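Local coordinates for protein histidine acid phosphatase (Hafnia alvei, PDB 4ARU) that belongs to the histidine acid phosphatases, branch 2 of the histidine phosphatase superfamily, and is also known as a phytase, at residues Arg52-Phe63 / Val355-Ala366. Numbering follows the deposited sequence.
Sequences RGEHLISLMGGF and VYQTLAQLHDQA
Arg-52 leaves helix 51-70 with CG trans to its backbone N (chi1 172°) and runs out extended to NE, which lays its guanidinium against the side chain of Gln-365. The two flat groups stack with planes only 11° apart, and Gln-365 CG sits 3.6 Å above the guanidinium plane, over its centre. The grip comes from Arg-52 NH2, which gives a hydrogen bond to His-363 O (2.7 Å) from above the carbonyl plane and a weak one to Leu-362 O. Arg-52 NE donates to Ala-229 O, so the guanidinium also ties in the end of helix 213-229, and a water spans Arg-52 NH1 and His-363 O. How a short helix exposes carbonyls to such a donor is well illustrated here: helix 359-363 opens with a capping box between Thr-358 and Gln-361 and finishes in a Schellman motif, with Gln-365 at positive phi. In this alpha/beta fold of the histidine phosphatase superfamily, helix 51-70 packs on the end of strand 348-356 of the mixed sheet and on the short helix that follows. Gln-365 OE1 lies at the edge of the His-55 ring, 3.2 Å from His-55 CD2, ring and amide nearly perpendicular. Leu-56 packs against the last turn of helix 359-363, CD2 3.8 Å from Gln-365 CA and CD1 against Leu-362 CD2. Towards strand 348-356, Gln-357 bends at chi2 (144°) and its NE2 donates to Leu-56 O (3.1 Å), a carbonyl already used by Met-60 N from the opposite face. In one of its two conformers, Met-60 slides antiparallel past Gln-357, with CE 4.0 Å from Val-355 CG1, which also meets Phe-63 CE2.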
loop_
_atom_site.group_PDB
_atom_site.type_symbol
_atom_site.label_atom_id
_atom_site.label_comp_id
_atom_site.label_asym_id
_atom_site.label_seq_id
_atom_site.Cartn_x
_atom_site.Cartn_y
_atom_site.Cartn_z
ATOM N N ARG A 52 -1.042 14.438 12.358
ATOM C CA ARG A 52 -0.160 14.793 11.260
ATOM C C ARG A 52 -0.401 13.888 10.049
ATOM O O ARG A 52 -0.373 14.357 8.936
ATOM C CB ARG A 52 1.305 14.740 11.717
ATOM C CG ARG A 52 2.309 14.896 10.606
ATOM C CD ARG A 52 3.600 15.346 11.187
ATOM N NE ARG A 52 4.676 15.204 10.223
ATOM C CZ ARG A 52 5.723 15.996 10.119
ATOM N NH1 ARG A 52 5.876 17.073 10.869
ATOM N NH2 ARG A 52 6.623 15.676 9.207
ATOM N N GLY A 53 -0.587 12.583 10.266
ATOM C CA GLY A 53 -0.922 11.666 9.206
ATOM C C GLY A 53 -2.177 12.111 8.463
ATOM O O GLY A 53 -2.272 12.039 7.226
ATOM N N GLU A 54 -3.185 12.517 9.234
ATOM C CA GLU A 54 -4.395 13.029 8.610
ATOM C C GLU A 54 -4.131 14.238 7.761
ATOM O O GLU A 54 -4.629 14.362 6.625
ATOM C CB GLU A 54 -5.437 13.326 9.688
ATOM C CG GLU A 54 -5.982 12.099 10.374
ATOM C CD GLU A 54 -6.834 12.454 11.591
ATOM O OE1 GLU A 54 -6.299 12.780 12.664
ATOM O OE2 GLU A 54 -8.086 12.431 11.485
ATOM N N HIS A 55 -3.355 15.165 8.287
ATOM C CA HIS A 55 -2.981 16.382 7.537
ATOM C C HIS A 55 -2.289 16.015 6.222
ATOM O O HIS A 55 -2.597 16.530 5.159
ATOM C CB HIS A 55 -2.123 17.293 8.389
ATOM C CG HIS A 55 -1.619 18.485 7.648
ATOM N ND1 HIS A 55 -2.452 19.440 7.091
ATOM C CD2 HIS A 55 -0.362 18.826 7.290
ATOM C CE1 HIS A 55 -1.709 20.346 6.468
ATOM N NE2 HIS A 55 -0.442 20.001 6.588
ATOM N N LEU A 56 -1.348 15.100 6.316
ATOM C CA LEU A 56 -0.611 14.652 5.144
ATOM C C LEU A 56 -1.507 14.016 4.111
ATOM O O LEU A 56 -1.280 14.218 2.916
ATOM C CB LEU A 56 0.570 13.740 5.567
ATOM C CG LEU A 56 1.750 14.426 6.266
ATOM C CD1 LEU A 56 2.634 13.407 6.933
ATOM C CD2 LEU A 56 2.549 15.266 5.285
ATOM N N ILE A 57 -2.507 13.229 4.520
ATOM C CA ILE A 57 -3.484 12.700 3.586
ATOM C C ILE A 57 -4.297 13.816 2.974
ATOM O O ILE A 57 -4.566 13.776 1.757
ATOM C CB ILE A 57 -4.402 11.678 4.261
ATOM C CG1 ILE A 57 -3.634 10.444 4.673
ATOM C CG2 ILE A 57 -5.578 11.306 3.342
ATOM C CD1 ILE A 57 -3.041 9.604 3.547
ATOM N N SER A 58 -4.707 14.811 3.770
ATOM C CA SER A 58 -5.458 15.937 3.191
ATOM C C SER A 58 -4.631 16.679 2.134
ATOM O O SER A 58 -5.195 17.124 1.143
ATOM C CB SER A 58 -5.949 16.895 4.273
ATOM O OG SER A 58 -4.920 17.746 4.737
ATOM N N LEU A 59 -3.304 16.754 2.327
ATOM C CA LEU A 59 -2.451 17.411 1.311
ATOM C C LEU A 59 -2.557 16.598 -0.004
ATOM O O LEU A 59 -2.661 17.182 -1.102
ATOM C CB LEU A 59 -0.980 17.552 1.778
ATOM C CG LEU A 59 -0.767 18.490 2.938
ATOM C CD1 LEU A 59 0.724 18.489 3.320
ATOM C CD2 LEU A 59 -1.231 19.911 2.651
ATOM N N MET A 60 -2.517 15.281 0.075
ATOM C CA MET A 60 -2.754 14.424 -1.096
ATOM C C MET A 60 -4.130 14.665 -1.712
ATOM O O MET A 60 -4.247 14.763 -2.936
ATOM C CB MET A 60 -2.562 12.940 -0.779
ATOM C CG MET A 60 -1.119 12.572 -0.508
ATOM S SD MET A 60 -0.133 12.474 -2.015
ATOM C CE MET A 60 -0.633 10.898 -2.712
ATOM N N GLY A 61 -5.166 14.767 -0.876
ATOM C CA GLY A 61 -6.517 15.084 -1.382
ATOM C C GLY A 61 -6.516 16.360 -2.202
ATOM O O GLY A 61 -7.147 16.417 -3.256
ATOM N N GLY A 62 -5.858 17.395 -1.703
ATOM C CA GLY A 62 -5.719 18.682 -2.420
ATOM C C GLY A 62 -5.001 18.500 -3.741
ATOM O O GLY A 62 -5.355 19.150 -4.717
ATOM N N PHE A 63 -3.988 17.657 -3.769
ATOM C CA PHE A 63 -3.272 17.402 -5.021
ATOM C C PHE A 63 -4.192 16.701 -6.018
ATOM O O PHE A 63 -4.276 17.093 -7.196
ATOM C CB PHE A 63 -2.033 16.551 -4.768
ATOM C CG PHE A 63 -1.310 16.195 -6.045
ATOM C CD1 PHE A 63 -0.621 17.179 -6.754
ATOM C CD2 PHE A 63 -1.418 14.923 -6.584
ATOM C CE1 PHE A 63 0.021 16.870 -7.963
ATOM C CE2 PHE A 63 -0.796 14.611 -7.785
ATOM C CZ PHE A 63 -0.080 15.600 -8.464
ATOM N N VAL A 355 1.088 7.042 -7.048
ATOM C CA VAL A 355 1.163 8.474 -6.686
ATOM C C VAL A 355 1.436 8.563 -5.191
ATOM O O VAL A 355 0.848 7.808 -4.408
ATOM C CB VAL A 355 -0.156 9.180 -7.046
ATOM C CG1 VAL A 355 -0.137 10.664 -6.666
ATOM C CG2 VAL A 355 -0.420 9.050 -8.542
ATOM N N TYR A 356 2.378 9.399 -4.816
ATOM C CA TYR A 356 2.952 9.369 -3.459
ATOM C C TYR A 356 3.676 10.623 -3.084
ATOM O O TYR A 356 4.079 11.393 -3.939
ATOM C CB TYR A 356 3.918 8.183 -3.368
ATOM C CG TYR A 356 5.126 8.406 -4.246
ATOM C CD1 TYR A 356 5.081 8.188 -5.617
ATOM C CD2 TYR A 356 6.341 8.911 -3.719
ATOM C CE1 TYR A 356 6.181 8.379 -6.408
ATOM C CE2 TYR A 356 7.421 9.160 -4.515
ATOM C CZ TYR A 356 7.321 8.920 -5.887
ATOM O OH TYR A 356 8.395 9.178 -6.685
ATOM N N GLN A 357 3.810 10.813 -1.774
ATOM C CA GLN A 357 4.706 11.786 -1.231
ATOM C C GLN A 357 6.102 11.188 -1.071
ATOM O O GLN A 357 6.262 10.081 -0.539
ATOM C CB GLN A 357 4.192 12.271 0.108
ATOM C CG GLN A 357 3.009 13.222 -0.032
ATOM C CD GLN A 357 1.969 13.064 1.057
ATOM O OE1 GLN A 357 1.435 11.959 1.268
ATOM N NE2 GLN A 357 1.557 14.178 1.625
ATOM N N THR A 358 7.088 11.941 -1.518
ATOM C CA THR A 358 8.479 11.615 -1.230
ATOM C C THR A 358 8.726 11.631 0.253
ATOM O O THR A 358 7.944 12.167 1.051
ATOM C CB THR A 358 9.472 12.555 -1.912
ATOM O OG1 THR A 358 9.382 13.854 -1.318
ATOM C CG2 THR A 358 9.272 12.651 -3.391
ATOM N N LEU A 359 9.815 11.018 0.672
ATOM C CA LEU A 359 10.175 11.037 2.069
ATOM C C LEU A 359 10.299 12.472 2.615
ATOM O O LEU A 359 9.806 12.763 3.720
ATOM C CB LEU A 359 11.467 10.226 2.344
ATOM C CG LEU A 359 11.709 9.866 3.824
ATOM C CD1 LEU A 359 10.547 9.150 4.489
ATOM C CD2 LEU A 359 13.025 9.065 3.903
ATOM N N ALA A 360 10.889 13.344 1.801
ATOM C CA ALA A 360 11.016 14.768 2.141
ATOM C C ALA A 360 9.636 15.454 2.218
ATOM O O ALA A 360 9.405 16.289 3.102
ATOM C CB ALA A 360 11.865 15.485 1.127
ATOM N N GLN A 361 8.754 15.132 1.267
ATOM C CA GLN A 361 7.432 15.743 1.274
ATOM C C GLN A 361 6.670 15.377 2.524
ATOM O O GLN A 361 5.885 16.207 3.054
ATOM C CB GLN A 361 6.645 15.359 0.038
ATOM C CG GLN A 361 7.118 16.122 -1.195
ATOM C CD GLN A 361 6.517 15.615 -2.497
ATOM O OE1 GLN A 361 6.227 14.447 -2.663
ATOM N NE2 GLN A 361 6.318 16.538 -3.461
ATOM N N LEU A 362 6.832 14.146 2.993
ATOM C CA LEU A 362 6.234 13.724 4.237
ATOM C C LEU A 362 6.876 14.472 5.414
ATOM O O LEU A 362 6.200 15.047 6.276
ATOM C CB LEU A 362 6.376 12.210 4.455
ATOM C CG LEU A 362 5.618 11.336 3.486
ATOM C CD1 LEU A 362 6.090 9.878 3.610
ATOM C CD2 LEU A 362 4.092 11.407 3.611
ATOM N N HIS A 363 8.200 14.435 5.493
ATOM C CA HIS A 363 8.911 15.007 6.615
ATOM C C HIS A 363 8.704 16.524 6.759
ATOM O O HIS A 363 8.576 17.039 7.868
ATOM C CB HIS A 363 10.404 14.726 6.459
ATOM C CG HIS A 363 11.247 15.125 7.628
ATOM N ND1 HIS A 363 11.170 14.534 8.878
ATOM C CD2 HIS A 363 12.242 16.022 7.706
ATOM C CE1 HIS A 363 12.057 15.096 9.681
ATOM N NE2 HIS A 363 12.716 16.012 8.997
ATOM N N ASP A 364 8.646 17.202 5.612
ATOM C CA ASP A 364 8.460 18.632 5.564
ATOM C C ASP A 364 6.977 19.066 5.495
ATOM O O ASP A 364 6.698 20.264 5.480
ATOM C CB ASP A 364 9.221 19.185 4.355
ATOM C CG ASP A 364 10.738 19.061 4.489
ATOM O OD1 ASP A 364 11.258 18.920 5.604
ATOM O OD2 ASP A 364 11.423 19.171 3.434
ATOM N N GLN A 365 6.077 18.104 5.346
ATOM C CA GLN A 365 4.640 18.399 5.154
ATOM C C GLN A 365 4.428 19.387 3.996
ATOM O O GLN A 365 3.743 20.422 4.115
ATOM C CB GLN A 365 3.989 18.919 6.407
ATOM C CG GLN A 365 4.195 18.041 7.620
ATOM C CD GLN A 365 3.388 18.515 8.789
ATOM O OE1 GLN A 365 2.257 18.048 9.004
ATOM N NE2 GLN A 365 3.935 19.486 9.532
ATOM N N ALA A 366 5.063 19.073 2.871
ATOM C CA ALA A 366 5.070 19.956 1.741
ATOM C C ALA A 366 3.695 20.112 1.132
ATOM O O ALA A 366 3.051 19.104 0.827
ATOM C CB ALA A 366 6.055 19.446 0.683
HETATM O O HOH W 1 8.222 18.474 10.800
HETATM O O HOH W 2 1.644 21.502 5.450
#